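PDB 6KHR: formate-dependent phosphoribosylglycinamide formyltransferase from Mycobacterium tuberculosis H37Rv, which is a member of the ATP-grasp superfamily of enzymes and assembles as a pair of identical chains. Local coordinates for residues Ala44-Gly47 with Glu51-Ala54; Thr227-Cys232 with Gly312-Thr317; Thr317-Arg322 with Val391-Ala396. One frame throughout, in Å; residues are numbered along the deposited sequence.

Contact 1. Residues Ala44-Gly47 with Glu51-Ala54; sequences ALQG and EVIA
Leu45 and Val52 make the main touch between the end of helix 36-47 and the start of strand 51-56, and it is wholly apolar. A single methyl, Val52 CG2, does the work: it lies 3.8 Å from Leu45 CB and 3.9 Å from Leu45 CD1, so that it sits against the root of the leucine and one branch of its fork. The two side chains cross at about a right angle. With CG1 of Val52 anti to the backbone N (chi1 176°), CG2 is left beside that N and faces the helix. A beta-branched valine suits the strand, where it offers a methyl close to the backbone, while leucine presents both CB and the branch CD1 to that methyl.

Gln46, one residue on, adds only its aliphatic part, Gln46 CG coming to 4.4 Å from Val52 CG2. Its amide has other work: NE2 gives hydrogen bonds to Ile66 O and Asp68 OD2, and OE1 has a weak one with Arg39 of the second subunit. Asp68 OD2 also accepts from Val52 N, so one carboxylate oxygen ties the helix side chain to the strand backbone. Further out, Leu45 rests on Val29 of strand 28-32 and on Ala330 and Leu334 of helix 325-334, which continue the apolar surroundings. Strand 28-32, helix 36-47 and strand 51-56 form a beta-alpha-beta unit, and the leucine-valine touch is the helix-on-sheet packing expected where such a crossover returns to a parallel sheet.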
loop_
_atom_site.group_PDB
_atom_site.type_symbol
_atom_site.label_atom_id
_atom_site.label_comp_id
_atom_site.label_asym_id
_atom_site.label_seq_id
_atom_site.Cartn_x
_atom_site.Cartn_y
_atom_site.Cartn_z
ATOM N N ALA A 44 6.063 -3.449 -2.042
ATOM C CA ALA A 44 5.279 -4.179 -3.031
ATOM C C ALA A 44 6.043 -5.392 -3.540
ATOM O O ALA A 44 5.518 -6.508 -3.535
ATOM C CB ALA A 44 4.889 -3.257 -4.181
ATOM N N LEU A 45 7.305 -5.193 -3.943
ATOM C CA LEU A 45 8.095 -6.289 -4.497
ATOM C C LEU A 45 8.329 -7.391 -3.475
ATOM O O LEU A 45 8.549 -8.549 -3.851
ATOM C CB LEU A 45 9.441 -5.766 -4.986
ATOM C CG LEU A 45 9.452 -5.023 -6.307
ATOM C CD1 LEU A 45 10.760 -4.287 -6.448
ATOM C CD2 LEU A 45 9.265 -6.021 -7.409
ATOM N N GLN A 46 8.311 -7.044 -2.181
ATOM C CA GLN A 46 8.572 -8.044 -1.155
ATOM C C GLN A 46 7.331 -8.860 -0.858
ATOM O O GLN A 46 7.446 -10.039 -0.510
ATOM C CB GLN A 46 9.109 -7.380 0.107
ATOM C CG GLN A 46 10.580 -7.007 -0.003
ATOM C CD GLN A 46 11.021 -6.122 1.142
ATOM O OE1 GLN A 46 10.193 -5.685 1.939
ATOM N NE2 GLN A 46 12.322 -5.851 1.234
ATOM N N GLY A 47 6.147 -8.265 -1.031
ATOM C CA GLY A 47 4.921 -9.037 -0.938
ATOM C C GLY A 47 4.820 -10.100 -2.018
ATOM O O GLY A 47 4.213 -11.154 -1.803
ATOM N N GLU A 51 13.538 -10.479 -3.052
ATOM C CA GLU A 51 14.557 -9.727 -2.331
ATOM C C GLU A 51 14.867 -8.435 -3.081
ATOM O O GLU A 51 14.991 -8.434 -4.308
ATOM C CB GLU A 51 15.832 -10.558 -2.201
ATOM C CG GLU A 51 16.357 -10.736 -0.789
ATOM C CD GLU A 51 17.689 -11.499 -0.732
ATOM O OE1 GLU A 51 18.453 -11.482 -1.727
ATOM O OE2 GLU A 51 17.969 -12.120 0.317
ATOM N N VAL A 52 15.018 -7.330 -2.349
ATOM C CA VAL A 52 15.298 -6.040 -2.972
ATOM C C VAL A 52 16.581 -5.446 -2.405
ATOM O O VAL A 52 16.775 -5.398 -1.184
ATOM C CB VAL A 52 14.146 -5.034 -2.795
ATOM C CG1 VAL A 52 14.567 -3.687 -3.384
ATOM C CG2 VAL A 52 12.882 -5.553 -3.462
ATOM N N ILE A 53 17.439 -4.974 -3.301
ATOM C CA ILE A 53 18.642 -4.229 -2.966
ATOM C C ILE A 53 18.354 -2.758 -3.232
ATOM O O ILE A 53 17.984 -2.391 -4.353
ATOM C CB ILE A 53 19.832 -4.713 -3.803
ATOM C CG1 ILE A 53 19.995 -6.226 -3.659
ATOM C CG2 ILE A 53 21.102 -3.953 -3.443
ATOM C CD1 ILE A 53 20.474 -6.887 -4.938
ATOM N N ALA A 54 18.517 -1.916 -2.218
ATOM C CA ALA A 54 18.317 -0.481 -2.375
ATOM C C ALA A 54 19.671 0.217 -2.458
ATOM O O ALA A 54 20.494 0.113 -1.539
ATOM C CB ALA A 54 17.473 0.097 -1.238
#

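Contact 2. Residues Thr227-Cys232 with Gly312-Thr317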
loop_
_atom_site.group_PDB
_atom_site.type_symbol
_atom_site.label_atom_id
_atom_site.label_comp_id
_atom_site.label_asym_id
_atom_site.label_seq_id
_atom_site.Cartn_x
_atom_site.Cartn_y
_atom_site.Cartn_z
ATOM N N THR A 227 -2.159 13.401 -15.839
ATOM C CA THR A 227 -1.184 12.325 -15.906
ATOM C C THR A 227 -1.861 11.040 -16.388
ATOM O O THR A 227 -2.814 10.561 -15.769
ATOM C CB THR A 227 -0.514 12.111 -14.554
ATOM O OG1 THR A 227 0.103 13.335 -14.129
ATOM C CG2 THR A 227 0.547 11.009 -14.663
ATOM N N MET A 228 -1.368 10.507 -17.512
ATOM C CA MET A 228 -1.772 9.200 -18.034
ATOM C C MET A 228 -0.735 8.183 -17.592
ATOM O O MET A 228 0.421 8.245 -18.027
ATOM C CB MET A 228 -1.873 9.211 -19.554
ATOM C CG MET A 228 -2.836 10.215 -20.119
ATOM S SD MET A 228 -4.531 9.647 -19.912
ATOM C CE MET A 228 -4.336 8.008 -20.647
ATOM N N ILE A 229 -1.132 7.281 -16.701
ATOM C CA ILE A 229 -0.257 6.213 -16.254
ATOM C C ILE A 229 -0.456 5.053 -17.196
ATOM O O ILE A 229 -1.570 4.524 -17.290
ATOM C CB ILE A 229 -0.559 5.770 -14.819
ATOM C CG1 ILE A 229 -0.345 6.908 -13.824
ATOM C CG2 ILE A 229 0.350 4.578 -14.475
ATOM C CD1 ILE A 229 1.077 7.261 -13.632
ATOM N N VAL A 230 0.623 4.652 -17.875
ATOM C CA VAL A 230 0.607 3.526 -18.794
ATOM C C VAL A 230 1.469 2.418 -18.204
ATOM O O VAL A 230 2.576 2.665 -17.706
ATOM C CB VAL A 230 1.107 3.932 -20.188
ATOM C CG1 VAL A 230 1.012 2.759 -21.094
ATOM C CG2 VAL A 230 0.302 5.096 -20.725
ATOM N N VAL A 231 0.943 1.199 -18.249
ATOM C CA VAL A 231 1.571 0.028 -17.662
ATOM C C VAL A 231 1.829 -0.956 -18.780
ATOM O O VAL A 231 0.903 -1.318 -19.514
ATOM C CB VAL A 231 0.672 -0.631 -16.599
ATOM C CG1 VAL A 231 1.360 -1.884 -16.014
ATOM C CG2 VAL A 231 0.250 0.375 -15.524
ATOM N N CYS A 232 3.073 -1.410 -18.889
ATOM C CA CYS A 232 3.464 -2.424 -19.858
ATOM C C CYS A 232 4.041 -3.602 -19.093
ATOM O O CYS A 232 5.075 -3.477 -18.425
ATOM C CB CYS A 232 4.472 -1.858 -20.846
ATOM S SG CYS A 232 3.823 -0.409 -21.639
ATOM N N GLY A 312 4.823 12.180 -8.674
ATOM C CA GLY A 312 4.141 12.644 -7.487
ATOM C C GLY A 312 2.629 12.608 -7.610
ATOM O O GLY A 312 1.933 12.306 -6.636
ATOM N N SER A 313 2.093 12.888 -8.807
ATOM C CA SER A 313 0.638 12.847 -8.942
ATOM C C SER A 313 0.070 11.436 -8.803
ATOM O O SER A 313 -1.111 11.294 -8.466
ATOM C CB SER A 313 0.192 13.434 -10.274
ATOM O OG SER A 313 0.608 12.617 -11.341
ATOM N N ALA A 314 0.886 10.403 -9.038
ATOM C CA ALA A 314 0.425 9.021 -8.934
ATOM C C ALA A 314 0.026 8.628 -7.507
ATOM O O ALA A 314 -0.668 7.618 -7.342
ATOM C CB ALA A 314 1.514 8.074 -9.447
ATOM N N TRP A 315 0.451 9.394 -6.486
ATOM C CA TRP A 315 0.194 9.033 -5.090
ATOM C C TRP A 315 -1.280 8.773 -4.801
ATOM O O TRP A 315 -1.602 7.986 -3.906
ATOM C CB TRP A 315 0.684 10.135 -4.147
ATOM C CG TRP A 315 2.101 9.982 -3.767
ATOM C CD1 TRP A 315 3.148 10.730 -4.204
ATOM C CD2 TRP A 315 2.646 9.000 -2.873
ATOM N NE1 TRP A 315 4.308 10.283 -3.634
ATOM C CE2 TRP A 315 4.032 9.220 -2.818
ATOM C CE3 TRP A 315 2.091 7.973 -2.103
ATOM C CZ2 TRP A 315 4.875 8.446 -2.034
ATOM C CZ3 TRP A 315 2.926 7.214 -1.312
ATOM C CH2 TRP A 315 4.307 7.456 -1.282
ATOM N N VAL A 316 -2.188 9.434 -5.524
ATOM C CA VAL A 316 -3.614 9.193 -5.296
ATOM C C VAL A 316 -3.952 7.720 -5.471
ATOM O O VAL A 316 -4.860 7.208 -4.802
ATOM C CB VAL A 316 -4.473 10.083 -6.229
ATOM C CG1 VAL A 316 -4.192 9.779 -7.696
ATOM C CG2 VAL A 316 -5.936 9.896 -5.959
ATOM N N THR A 317 -3.212 7.006 -6.336
ATOM C CA THR A 317 -3.552 5.621 -6.655
ATOM C C THR A 317 -3.437 4.708 -5.441
ATOM O O THR A 317 -4.151 3.696 -5.386
ATOM C CB THR A 317 -2.697 5.078 -7.821
ATOM O OG1 THR A 317 -1.299 5.158 -7.507
ATOM C CG2 THR A 317 -2.983 5.848 -9.123
#
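Thr227 and Ser313 meet in the interior of the ATP-grasp domain, where one face of strand 224-235, part of a large antiparallel sheet, receives the short 3-10 turn 312-314 that follows strand 300-307. Two touches of different kinds join them.

The polar one is a hydroxyl pair: Ser313 OG donates to Thr227 OG1 over 2.9 Å. In both residues CB points toward the other segment. In the serine OG stands between the backbone N and the carbonyl carbon (chi1 67°), a setting that aims it at the strand. Thr227 OG1 has a second partner, Glu293 OE1 on the adjoining strand 288-297, and thus links the turn to a carboxylate. Small hydroxyl residues suit this place, since they can pair in a buried setting without the bulk of a longer polar chain.

The apolar touch lies two residues further along the strand, on the same face. Ile229 CD1, the far end of the longer branch, comes to 4.3 Å from Ala314 CB, a light contact. Isoleucine's longer branch carries CD1 to the turn, and alanine's single methyl lets the turn come near the sheet.

Backbone bonds shape the turn itself. Ala314 O accepts from Thr317 N at 2.8 Å, and the hydroxyl of Thr317, which also has Val325 N as a partner, turns to the same oxygen. One turn earlier Gly312 O plays a similar part for the tryptophan: Trp315 N bonds to Gly312 O at 3.3 Å, and that oxygen lies in the plane of the Trp315 indole, at its edge.

Contact 3. Residues Thr317-Arg322 with Val391-Ala396; sequences TVRSQR and VALATA
The short helix 317-320 packs against strand 390-395, near one margin of the large antiparallel sheet, and its contact with that strand is made by carbon atoms and one backbone carbonyl oxygen. Thr395 leads with its methyl: Thr395 CG2 lies 3.7 Å from Arg319 O and 3.9 Å from Arg319 CB, and reaches the backbone of Ser320 more loosely. Its hydroxyl is set between the backbone N and the carbonyl carbon (chi1 54°), which leaves CG2 for the helix while OG1 bonds to Glu379 OE1.

Leu393, two residues earlier on the same side of the strand, meets the arginine's aliphatic stem: Leu393 CD1 lies 4.4 Å from Arg319 CG, a loose touch. The arginine chain bends at chi2 (-65°), and its guanidinium ends at Asp381, with which NH2 forms a salt bridge; the same NH2 forms another with Glu327 of the second subunit.

Arginine fits here because it is two things at once: its methylenes pack on leucine and threonine, while its charge is carried beyond them to acids of both chains. Across the contact itself no hydrogen bond forms; the polar ends find partners beyond the two segments, and the joint rests on van der Waals contacts, one of them to a carbonyl oxygen.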
loop_
_atom_site.group_PDB
_atom_site.type_symbol
_atom_site.label_atom_id
_atom_site.label_comp_id
_atom_site.label_asym_id
_atom_site.label_seq_id
_atom_site.Cartn_x
_atom_site.Cartn_y
_atom_site.Cartn_z
ATOM N N THR A 317 -3.212 7.006 -6.336
ATOM C CA THR A 317 -3.552 5.621 -6.655
ATOM C C THR A 317 -3.437 4.708 -5.441
ATOM O O THR A 317 -4.151 3.696 -5.386
ATOM C CB THR A 317 -2.697 5.078 -7.821
ATOM O OG1 THR A 317 -1.299 5.158 -7.507
ATOM C CG2 THR A 317 -2.983 5.848 -9.123
ATOM N N VAL A 318 -2.619 5.085 -4.442
ATOM C CA VAL A 318 -2.458 4.260 -3.242
ATOM C C VAL A 318 -3.813 3.930 -2.632
ATOM O O VAL A 318 -3.995 2.853 -2.053
ATOM C CB VAL A 318 -1.514 4.957 -2.226
ATOM C CG1 VAL A 318 -1.566 4.283 -0.882
ATOM C CG2 VAL A 318 -0.076 4.964 -2.740
ATOM N N ARG A 319 -4.800 4.821 -2.800
ATOM C CA ARG A 319 -6.145 4.578 -2.293
ATOM C C ARG A 319 -7.234 4.535 -3.353
ATOM O O ARG A 319 -8.320 4.028 -3.058
ATOM C CB ARG A 319 -6.544 5.643 -1.255
ATOM C CG ARG A 319 -5.854 5.516 0.083
ATOM C CD ARG A 319 -6.270 4.216 0.744
ATOM N NE ARG A 319 -5.453 3.921 1.908
ATOM C CZ ARG A 319 -5.305 2.704 2.417
ATOM N NH1 ARG A 319 -5.931 1.677 1.854
ATOM N NH2 ARG A 319 -4.538 2.511 3.484
ATOM N N SER A 320 -7.002 5.051 -4.562
ATOM C CA SER A 320 -8.103 5.110 -5.527
ATOM C C SER A 320 -8.144 3.933 -6.492
ATOM O O SER A 320 -9.184 3.713 -7.126
ATOM C CB SER A 320 -8.042 6.404 -6.332
ATOM O OG SER A 320 -6.717 6.659 -6.749
ATOM N N GLN A 321 -7.067 3.171 -6.617
ATOM C CA GLN A 321 -7.038 2.019 -7.507
ATOM C C GLN A 321 -6.890 0.742 -6.703
ATOM O O GLN A 321 -6.266 0.744 -5.647
ATOM C CB GLN A 321 -5.871 2.088 -8.508
ATOM C CG GLN A 321 -5.778 3.370 -9.292
ATOM C CD GLN A 321 -4.970 3.219 -10.551
ATOM O OE1 GLN A 321 -5.422 3.605 -11.620
ATOM N NE2 GLN A 321 -3.765 2.655 -10.436
ATOM N N ARG A 322 -7.455 -0.352 -7.232
ATOM C CA ARG A 322 -7.165 -1.681 -6.699
ATOM C C ARG A 322 -5.660 -1.895 -6.524
ATOM O O ARG A 322 -5.199 -2.293 -5.453
ATOM C CB ARG A 322 -7.765 -2.751 -7.616
ATOM C CG ARG A 322 -7.906 -4.116 -6.976
ATOM C CD ARG A 322 -8.393 -5.174 -7.980
ATOM N NE ARG A 322 -7.298 -5.632 -8.840
ATOM C CZ ARG A 322 -6.503 -6.682 -8.609
ATOM N NH1 ARG A 322 -6.633 -7.432 -7.535
ATOM N NH2 ARG A 322 -5.558 -6.987 -9.479
ATOM N N VAL A 391 1.899 12.728 2.594
ATOM C CA VAL A 391 0.820 12.664 1.621
ATOM C C VAL A 391 -0.503 12.601 2.365
ATOM O O VAL A 391 -0.698 11.739 3.234
ATOM C CB VAL A 391 0.968 11.455 0.678
ATOM C CG1 VAL A 391 -0.183 11.433 -0.308
ATOM C CG2 VAL A 391 2.322 11.481 -0.049
ATOM N N ALA A 392 -1.412 13.502 2.021
ATOM C CA ALA A 392 -2.775 13.471 2.534
ATOM C C ALA A 392 -3.672 12.840 1.481
ATOM O O ALA A 392 -3.568 13.168 0.293
ATOM C CB ALA A 392 -3.269 14.877 2.871
ATOM N N LEU A 393 -4.542 11.917 1.913
ATOM C CA LEU A 393 -5.376 11.188 0.966
ATOM C C LEU A 393 -6.807 11.096 1.457
ATOM O O LEU A 393 -7.052 10.918 2.650
ATOM C CB LEU A 393 -4.842 9.776 0.722
ATOM C CG LEU A 393 -3.388 9.667 0.264
ATOM C CD1 LEU A 393 -2.709 8.463 0.911
ATOM C CD2 LEU A 393 -3.350 9.536 -1.223
ATOM N N ALA A 394 -7.743 11.180 0.521
ATOM C CA ALA A 394 -9.141 10.915 0.795
ATOM C C ALA A 394 -9.754 10.226 -0.413
ATOM O O ALA A 394 -9.302 10.415 -1.548
ATOM C CB ALA A 394 -9.906 12.194 1.081
ATOM N N THR A 395 -10.784 9.429 -0.165
ATOM C CA THR A 395 -11.653 8.965 -1.231
ATOM C C THR A 395 -13.074 9.368 -0.888
ATOM O O THR A 395 -13.346 9.825 0.210
ATOM C CB THR A 395 -11.540 7.447 -1.448
ATOM O OG1 THR A 395 -11.777 6.767 -0.206
ATOM C CG2 THR A 395 -10.138 7.083 -2.033
ATOM N N ALA A 396 -13.983 9.175 -1.831
ATOM C CA ALA A 396 -15.363 9.632 -1.739
ATOM C C ALA A 396 -16.134 9.097 -2.931
ATOM O O ALA A 396 -15.524 8.660 -3.926
ATOM C CB ALA A 396 -15.428 11.159 -1.739
#

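How the contacts relate
All three contacts are buried, but at different depths: the centre of contact 2 lies about 7 Å from the centre of the chain, against 17 Å for contact 3 and 20 Å for contact 1. Contacts 2 and 3 belong to one neighbourhood: they share Thr317, both reach the large antiparallel sheet, and Trp315 packs on Val391 and Leu393. Contact 1 stands apart, at a parallel sheet, its nearest atoms about 11 Å from contact 2 and 10 Å from contact 3. The central contact spends a hydroxyl bond between its segments; the outer two meet without one, largely through carbon, and their polar ends reach the second subunit, weakly in contact 1 and by a salt bridge in contact 3.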